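PDB 6GGR: bacteriophage virulence determinant, which probably acts as a zinc metalloprotease of the PipA family of Salmonella effectors, whose members cleave NF-kappaB subunits in infected host cells. Local coordinates for residues B[54-58]-B[130-134]; B[66-71]-B[109-113]. All coordinates share one frame; numbering follows the deposited sequence.

Contact 1: B[54-58]-B[130-134]; sequences GGMDP and RKVIA
M56 folds its side chain back over V132 and A134, and this is the dense, buried part of the contact. The chain starts out away from strand 132-135, but a bend at the second torsion (chi2 -73°) returns the methyl M56 CE to the strand, 3.8 Å from A134 CB and 4.0 Å from V132 CG1. V132 fills the ground beneath the loop with both branches: V132 CG1 lies 3.5 Å from G54 O, and V132 CG2 comes within 3.6 Å of G55 O.

The outer side is thinner and belongs to R130, an exposed residue just after the unmodelled stretch 121-129. Its chain runs extended from CG to NE, carrying the guanidinium back to the loop, where R130 NH1 donates to G55 O at 2.6 Å. The acceptor lies almost in the guanidinium plane, and the donor meets the carbonyl nearly head-on, with a C=O...N angle of 172°. P58 lends CA to one face of the group, offset toward its rim. D57 is too distant for a salt bridge, although its carboxylate may still favour the arginine charge weakly.

M56 and D57 each pack on an aromatic side chain of another protein's chain. The M56 side chain lies about 9 Å from that of H170, a zinc ligand of this protein, although no zinc is bound to this chain here. The arrangement is consistent with a glycine-rich loop packed on a sheet strand near the metal site of a zincin-like metalloprotease.

Contact 2: B[66-71]-B[109-113]; sequences TYDECR and LGAGE
The methyl group of A111 points toward the helix 66-71 and settles in a shallow hollow on its surface. Three residues make that hollow: T66 contributes its carbonyl, with T66 O 3.5 Å from A111 CB; Y67 contributes its backbone, with Y67 CA at 3.6 Å from the same methyl; and C70, one turn on, closes it with C70 CB 3.8 Å from A111 CB. The T66 carbonyl is already engaged with C70 N in the helix, so the methyl meets a carbonyl that already holds a helix bond.

Next to this small knob the larger side chains are set against each other at a slant. Y67 carries its ring anti to the backbone N (chi1 174°), which swings it along the helix flank toward L109. There Y67 CE1 approaches L109 CB at 3.9 Å, and the leucine branch CD2 lies equally near that ring carbon. L109 CD2 also lies 4.0 Å from R71 CB, and is thus held between the tyrosine ring and the next turn of helix. The arginine's far end leads off toward helix 45-49.

At the other end, C70 SG and T66 CG2 both face the backbone of G112, with T66 CG2 4.0 Å from G112 N. G112 has a positive phi, which the third position of a type II turn favours in glycine.

L109 and A111 both point toward the helix, and G110 between them is the centre of an inverse gamma turn closed by a weak bond from A111 N to L109 O. The helix crosses the strand steeply, at 108°, where the chain makes a type II turn from G110 to E113: packing of a helix across an edge strand of the small mixed sheet.

From the N terminus, the chain leaves strand 50-51 and passes through 54-58, which waits for its partner 130-134 more than seventy residues later; contact 1 therefore closes the longer loop. Helix 64-84 follows after a short connection, and strand 107-111 comes back to its first turns, so contact 2 closes a shorter loop wholly within the longer one. The two meet in the sheet, where strands 107-111 and 132-135 run parallel as neighbours: I133 O probably accepts a hydrogen bond from G110 N, and G54 N probably donates to L109 O. Together they bind the glycine-rich loop and the helix to one pair of strands.

Contact 1: B[54-58]-B[130-134]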
ATOM      1  N   GLY B  54       2.565 -12.788  13.790  1.00 71.80           N
ATOM      2  CA  GLY B  54       2.711 -11.474  14.388  1.00 73.10           C
ATOM      3  C   GLY B  54       2.507 -10.357  13.385  1.00 72.83           C
ATOM      4  O   GLY B  54       3.154 -10.337  12.332  1.00 69.35           O
ATOM      5  N   GLY B  55       1.620  -9.414  13.704  1.00 70.28           N
ATOM      6  CA  GLY B  55       1.214  -8.393  12.765  1.00 66.38           C
ATOM      7  C   GLY B  55       1.967  -7.084  12.934  1.00 65.58           C
ATOM      8  O   GLY B  55       2.726  -6.879  13.877  1.00 73.81           O
ATOM      9  N   MET B  56       1.733  -6.186  11.974  1.00 59.84           N
ATOM     10  CA  MET B  56       2.307  -4.847  12.043  1.00 65.43           C
ATOM     11  C   MET B  56       1.983  -4.164  13.363  1.00 70.08           C
ATOM     12  O   MET B  56       2.798  -3.391  13.882  1.00 67.38           O
ATOM     13  CB  MET B  56       1.784  -4.003  10.882  1.00 58.08           C
ATOM     14  CG  MET B  56       2.242  -4.472   9.524  1.00 61.98           C
ATOM     15  SD  MET B  56       3.978  -4.096   9.254  1.00 67.45           S
ATOM     16  CE  MET B  56       4.266  -4.928   7.693  1.00 67.79           C
ATOM     17  N   ASP B  57       0.798  -4.424  13.916  1.00 66.43           N
ATOM     18  CA  ASP B  57       0.394  -3.821  15.175  1.00 70.79           C
ATOM     19  C   ASP B  57       0.601  -4.820  16.302  1.00 82.62           C
ATOM     20  O   ASP B  57      -0.007  -5.901  16.268  1.00 73.67           O
ATOM     21  CB  ASP B  57      -1.066  -3.391  15.115  1.00 76.19           C
ATOM     22  CG  ASP B  57      -1.482  -2.576  16.323  1.00 75.35           C
ATOM     23  OD1 ASP B  57      -0.668  -2.441  17.262  1.00 78.70           O
ATOM     24  OD2 ASP B  57      -2.619  -2.062  16.331  1.00 75.72           O
ATOM     25  N   PRO B  58       1.440  -4.526  17.301  1.00 89.63           N
ATOM     26  CA  PRO B  58       1.570  -5.460  18.436  1.00 91.36           C
ATOM     27  C   PRO B  58       0.240  -5.821  19.076  1.00 95.52           C
ATOM     28  O   PRO B  58      -0.033  -7.004  19.316  1.00 95.35           O
ATOM     29  CB  PRO B  58       2.486  -4.699  19.404  1.00 89.19           C
ATOM     30  CG  PRO B  58       3.265  -3.772  18.549  1.00 89.47           C
ATOM     31  CD  PRO B  58       2.358  -3.380  17.420  1.00 88.59           C
ATOM     32  N   ARG B 130      11.254  -4.839  16.182  1.00 86.09           N
ATOM     33  CA  ARG B 130      10.258  -5.812  15.742  1.00 79.59           C
ATOM     34  C   ARG B 130      10.189  -5.867  14.213  1.00 77.93           C
ATOM     35  O   ARG B 130      10.002  -4.845  13.551  1.00 71.07           O
ATOM     36  CB  ARG B 130       8.894  -5.466  16.335  1.00 72.79           C
ATOM     37  CG  ARG B 130       7.979  -6.665  16.560  1.00 71.89           C
ATOM     38  CD  ARG B 130       6.753  -6.274  17.393  1.00 73.29           C
ATOM     39  NE  ARG B 130       5.793  -7.372  17.529  1.00 75.17           N
ATOM     40  CZ  ARG B 130       4.739  -7.564  16.741  1.00 74.27           C
ATOM     41  NH1 ARG B 130       4.481  -6.736  15.740  1.00 61.40           N
ATOM     42  NH2 ARG B 130       3.937  -8.591  16.953  1.00 75.98           N
ATOM     43  N   LYS B 131      10.352  -7.069  13.666  1.00 57.49           N
ATOM     44  CA  LYS B 131      10.415  -7.300  12.228  1.00 54.51           C
ATOM     45  C   LYS B 131       9.188  -8.096  11.798  1.00 52.60           C
ATOM     46  O   LYS B 131       8.906  -9.156  12.366  1.00 55.01           O
ATOM     47  CB  LYS B 131      11.697  -8.063  11.861  1.00 64.88           C
ATOM     48  CG  LYS B 131      12.991  -7.259  12.022  1.00 70.09           C
ATOM     49  CD  LYS B 131      14.218  -8.159  12.258  1.00 76.60           C
ATOM     50  CE  LYS B 131      15.063  -8.356  11.002  1.00 71.68           C
ATOM     51  NZ  LYS B 131      16.318  -9.114  11.294  1.00 67.36           N
ATOM     52  N   VAL B 132       8.465  -7.592  10.796  1.00 52.62           N
ATOM     53  CA  VAL B 132       7.228  -8.213  10.339  1.00 51.49           C
ATOM     54  C   VAL B 132       7.231  -8.320   8.822  1.00 51.60           C
ATOM     55  O   VAL B 132       7.710  -7.421   8.124  1.00 47.69           O
ATOM     56  CB  VAL B 132       5.991  -7.423  10.805  1.00 53.20           C
ATOM     57  CG1 VAL B 132       4.719  -8.026  10.210  1.00 51.20           C
ATOM     58  CG2 VAL B 132       5.919  -7.395  12.327  1.00 54.48           C
ATOM     59  N   ILE B 133       6.670  -9.418   8.319  1.00 47.15           N
ATOM     60  CA  ILE B 133       6.383  -9.607   6.902  1.00 48.11           C
ATOM     61  C   ILE B 133       4.888  -9.874   6.798  1.00 51.70           C
ATOM     62  O   ILE B 133       4.406 -10.911   7.272  1.00 44.83           O
ATOM     63  CB  ILE B 133       7.198 -10.761   6.297  1.00 53.07           C
ATOM     64  CG1 ILE B 133       8.667 -10.360   6.161  1.00 64.11           C
ATOM     65  CG2 ILE B 133       6.647 -11.169   4.932  1.00 52.42           C
ATOM     66  CD1 ILE B 133       9.606 -11.535   5.970  1.00 59.90           C
ATOM     67  N   ALA B 134       4.154  -8.947   6.184  1.00 46.14           N
ATOM     68  CA  ALA B 134       2.705  -9.050   6.070  1.00 44.17           C
ATOM     69  C   ALA B 134       2.344  -9.614   4.702  1.00 39.24           C
ATOM     70  O   ALA B 134       2.712  -9.040   3.670  1.00 37.42           O
ATOM     71  CB  ALA B 134       2.042  -7.688   6.285  1.00 43.25           C
TER

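Contact 2: B[66-71]-B[109-113]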
ATOM      1  N   THR B  66      -5.223 -18.577   9.395  1.00 74.38           N
ATOM      2  CA  THR B  66      -4.684 -17.910   8.216  1.00 65.58           C
ATOM      3  C   THR B  66      -3.162 -17.959   8.198  1.00 62.47           C
ATOM      4  O   THR B  66      -2.552 -17.901   7.124  1.00 59.15           O
ATOM      5  CB  THR B  66      -5.162 -16.460   8.165  1.00 61.25           C
ATOM      6  OG1 THR B  66      -6.556 -16.403   8.494  1.00 64.63           O
ATOM      7  CG2 THR B  66      -4.955 -15.882   6.773  1.00 60.50           C
ATOM      8  N   TYR B  67      -2.534 -18.059   9.371  1.00 65.77           N
ATOM      9  CA  TYR B  67      -1.086 -18.218   9.428  1.00 64.37           C
ATOM     10  C   TYR B  67      -0.650 -19.477   8.686  1.00 63.96           C
ATOM     11  O   TYR B  67       0.240 -19.431   7.829  1.00 62.45           O
ATOM     12  CB  TYR B  67      -0.623 -18.258  10.884  1.00 59.70           C
ATOM     13  CG  TYR B  67       0.850 -18.553  11.067  1.00 60.24           C
ATOM     14  CD1 TYR B  67       1.790 -17.531  11.061  1.00 64.27           C
ATOM     15  CD2 TYR B  67       1.298 -19.854  11.259  1.00 61.49           C
ATOM     16  CE1 TYR B  67       3.135 -17.797  11.237  1.00 69.00           C
ATOM     17  CE2 TYR B  67       2.640 -20.129  11.433  1.00 59.03           C
ATOM     18  CZ  TYR B  67       3.554 -19.098  11.421  1.00 67.38           C
ATOM     19  OH  TYR B  67       4.893 -19.364  11.597  1.00 68.70           O
ATOM     20  N   ASP B  68      -1.277 -20.613   8.997  1.00 72.32           N
ATOM     21  CA  ASP B  68      -0.909 -21.863   8.341  1.00 75.84           C
ATOM     22  C   ASP B  68      -1.163 -21.792   6.840  1.00 69.48           C
ATOM     23  O   ASP B  68      -0.360 -22.291   6.043  1.00 66.66           O
ATOM     24  CB  ASP B  68      -1.679 -23.026   8.968  1.00 81.21           C
ATOM     25  CG  ASP B  68      -1.235 -23.322  10.393  1.00 83.66           C
ATOM     26  OD1 ASP B  68      -0.016 -23.268  10.662  1.00 84.72           O
ATOM     27  OD2 ASP B  68      -2.104 -23.609  11.245  1.00 75.37           O
ATOM     28  N   GLU B  69      -2.271 -21.169   6.434  1.00 74.52           N
ATOM     29  CA  GLU B  69      -2.575 -21.042   5.011  1.00 73.25           C
ATOM     30  C   GLU B  69      -1.503 -20.230   4.297  1.00 65.04           C
ATOM     31  O   GLU B  69      -0.984 -20.644   3.253  1.00 56.97           O
ATOM     32  CB  GLU B  69      -3.949 -20.395   4.828  1.00 72.48           C
ATOM     33  CG  GLU B  69      -5.107 -21.280   5.270  1.00 82.25           C
ATOM     34  CD  GLU B  69      -6.396 -20.507   5.492  1.00 88.87           C
ATOM     35  OE1 GLU B  69      -6.405 -19.276   5.275  1.00 92.71           O
ATOM     36  OE2 GLU B  69      -7.403 -21.132   5.885  1.00 88.43           O
ATOM     37  N   CYS B  70      -1.152 -19.069   4.852  1.00 62.08           N
ATOM     38  CA  CYS B  70      -0.173 -18.206   4.202  1.00 55.44           C
ATOM     39  C   CYS B  70       1.226 -18.804   4.272  1.00 47.73           C
ATOM     40  O   CYS B  70       1.997 -18.696   3.312  1.00 51.00           O
ATOM     41  CB  CYS B  70      -0.201 -16.813   4.833  1.00 50.64           C
ATOM     42  SG  CYS B  70      -1.674 -15.833   4.398  1.00 62.17           S
ATOM     43  N   ARG B  71       1.572 -19.446   5.391  1.00 54.59           N
ATOM     44  CA  ARG B  71       2.899 -20.043   5.517  1.00 51.59           C
ATOM     45  C   ARG B  71       3.087 -21.186   4.528  1.00 54.38           C
ATOM     46  O   ARG B  71       4.165 -21.340   3.941  1.00 46.67           O
ATOM     47  CB  ARG B  71       3.129 -20.544   6.943  1.00 53.42           C
ATOM     48  CG  ARG B  71       4.599 -20.781   7.257  1.00 51.55           C
ATOM     49  CD  ARG B  71       4.808 -21.747   8.412  1.00 57.71           C
ATOM     50  NE  ARG B  71       6.233 -21.959   8.664  1.00 69.80           N
ATOM     51  CZ  ARG B  71       6.979 -22.889   8.074  1.00 76.25           C
ATOM     52  NH1 ARG B  71       6.450 -23.724   7.188  1.00 82.25           N
ATOM     53  NH2 ARG B  71       8.266 -22.986   8.373  1.00 72.30           N
ATOM     54  N   LEU B 109       5.327 -13.296  10.642  1.00 51.10           N
ATOM     55  CA  LEU B 109       4.451 -13.394   9.477  1.00 52.46           C
ATOM     56  C   LEU B 109       3.095 -12.800   9.843  1.00 56.41           C
ATOM     57  O   LEU B 109       2.321 -13.406  10.587  1.00 61.02           O
ATOM     58  CB  LEU B 109       4.326 -14.843   9.019  1.00 54.57           C
ATOM     59  CG  LEU B 109       3.360 -15.076   7.853  1.00 52.67           C
ATOM     60  CD1 LEU B 109       3.775 -14.267   6.634  1.00 53.73           C
ATOM     61  CD2 LEU B 109       3.268 -16.552   7.506  1.00 56.76           C
ATOM     62  N   GLY B 110       2.811 -11.603   9.329  1.00 54.11           N
ATOM     63  CA  GLY B 110       1.509 -10.991   9.519  1.00 60.05           C
ATOM     64  C   GLY B 110       0.489 -11.524   8.533  1.00 63.00           C
ATOM     65  O   GLY B 110       0.020 -10.792   7.654  1.00 64.96           O
ATOM     66  N   ALA B 111       0.142 -12.801   8.670  1.00 63.77           N
ATOM     67  CA  ALA B 111      -0.713 -13.461   7.691  1.00 57.16           C
ATOM     68  C   ALA B 111      -2.091 -12.813   7.645  1.00 53.43           C
ATOM     69  O   ALA B 111      -2.666 -12.455   8.677  1.00 56.03           O
ATOM     70  CB  ALA B 111      -0.848 -14.948   8.022  1.00 47.99           C
ATOM     71  N   GLY B 112      -2.626 -12.678   6.434  1.00 53.86           N
ATOM     72  CA  GLY B 112      -3.923 -12.066   6.243  1.00 53.58           C
ATOM     73  C   GLY B 112      -3.934 -10.558   6.333  1.00 52.49           C
ATOM     74  O   GLY B 112      -5.016  -9.961   6.301  1.00 59.73           O
ATOM     75  N   GLU B 113      -2.773  -9.923   6.442  1.00 51.44           N
ATOM     76  CA  GLU B 113      -2.672  -8.475   6.539  1.00 51.35           C
ATOM     77  C   GLU B 113      -2.211  -7.885   5.211  1.00 50.62           C
ATOM     78  O   GLU B 113      -1.736  -8.587   4.314  1.00 45.46           O
ATOM     79  CB  GLU B 113      -1.710  -8.082   7.663  1.00 58.01           C
ATOM     80  CG  GLU B 113      -2.066  -8.686   9.014  1.00 71.70           C
ATOM     81  CD  GLU B 113      -3.411  -8.209   9.524  1.00 94.44           C
ATOM     82  OE1 GLU B 113      -3.778  -7.048   9.244  1.00102.44           O
ATOM     83  OE2 GLU B 113      -4.104  -8.998  10.200  1.00106.64           O
TER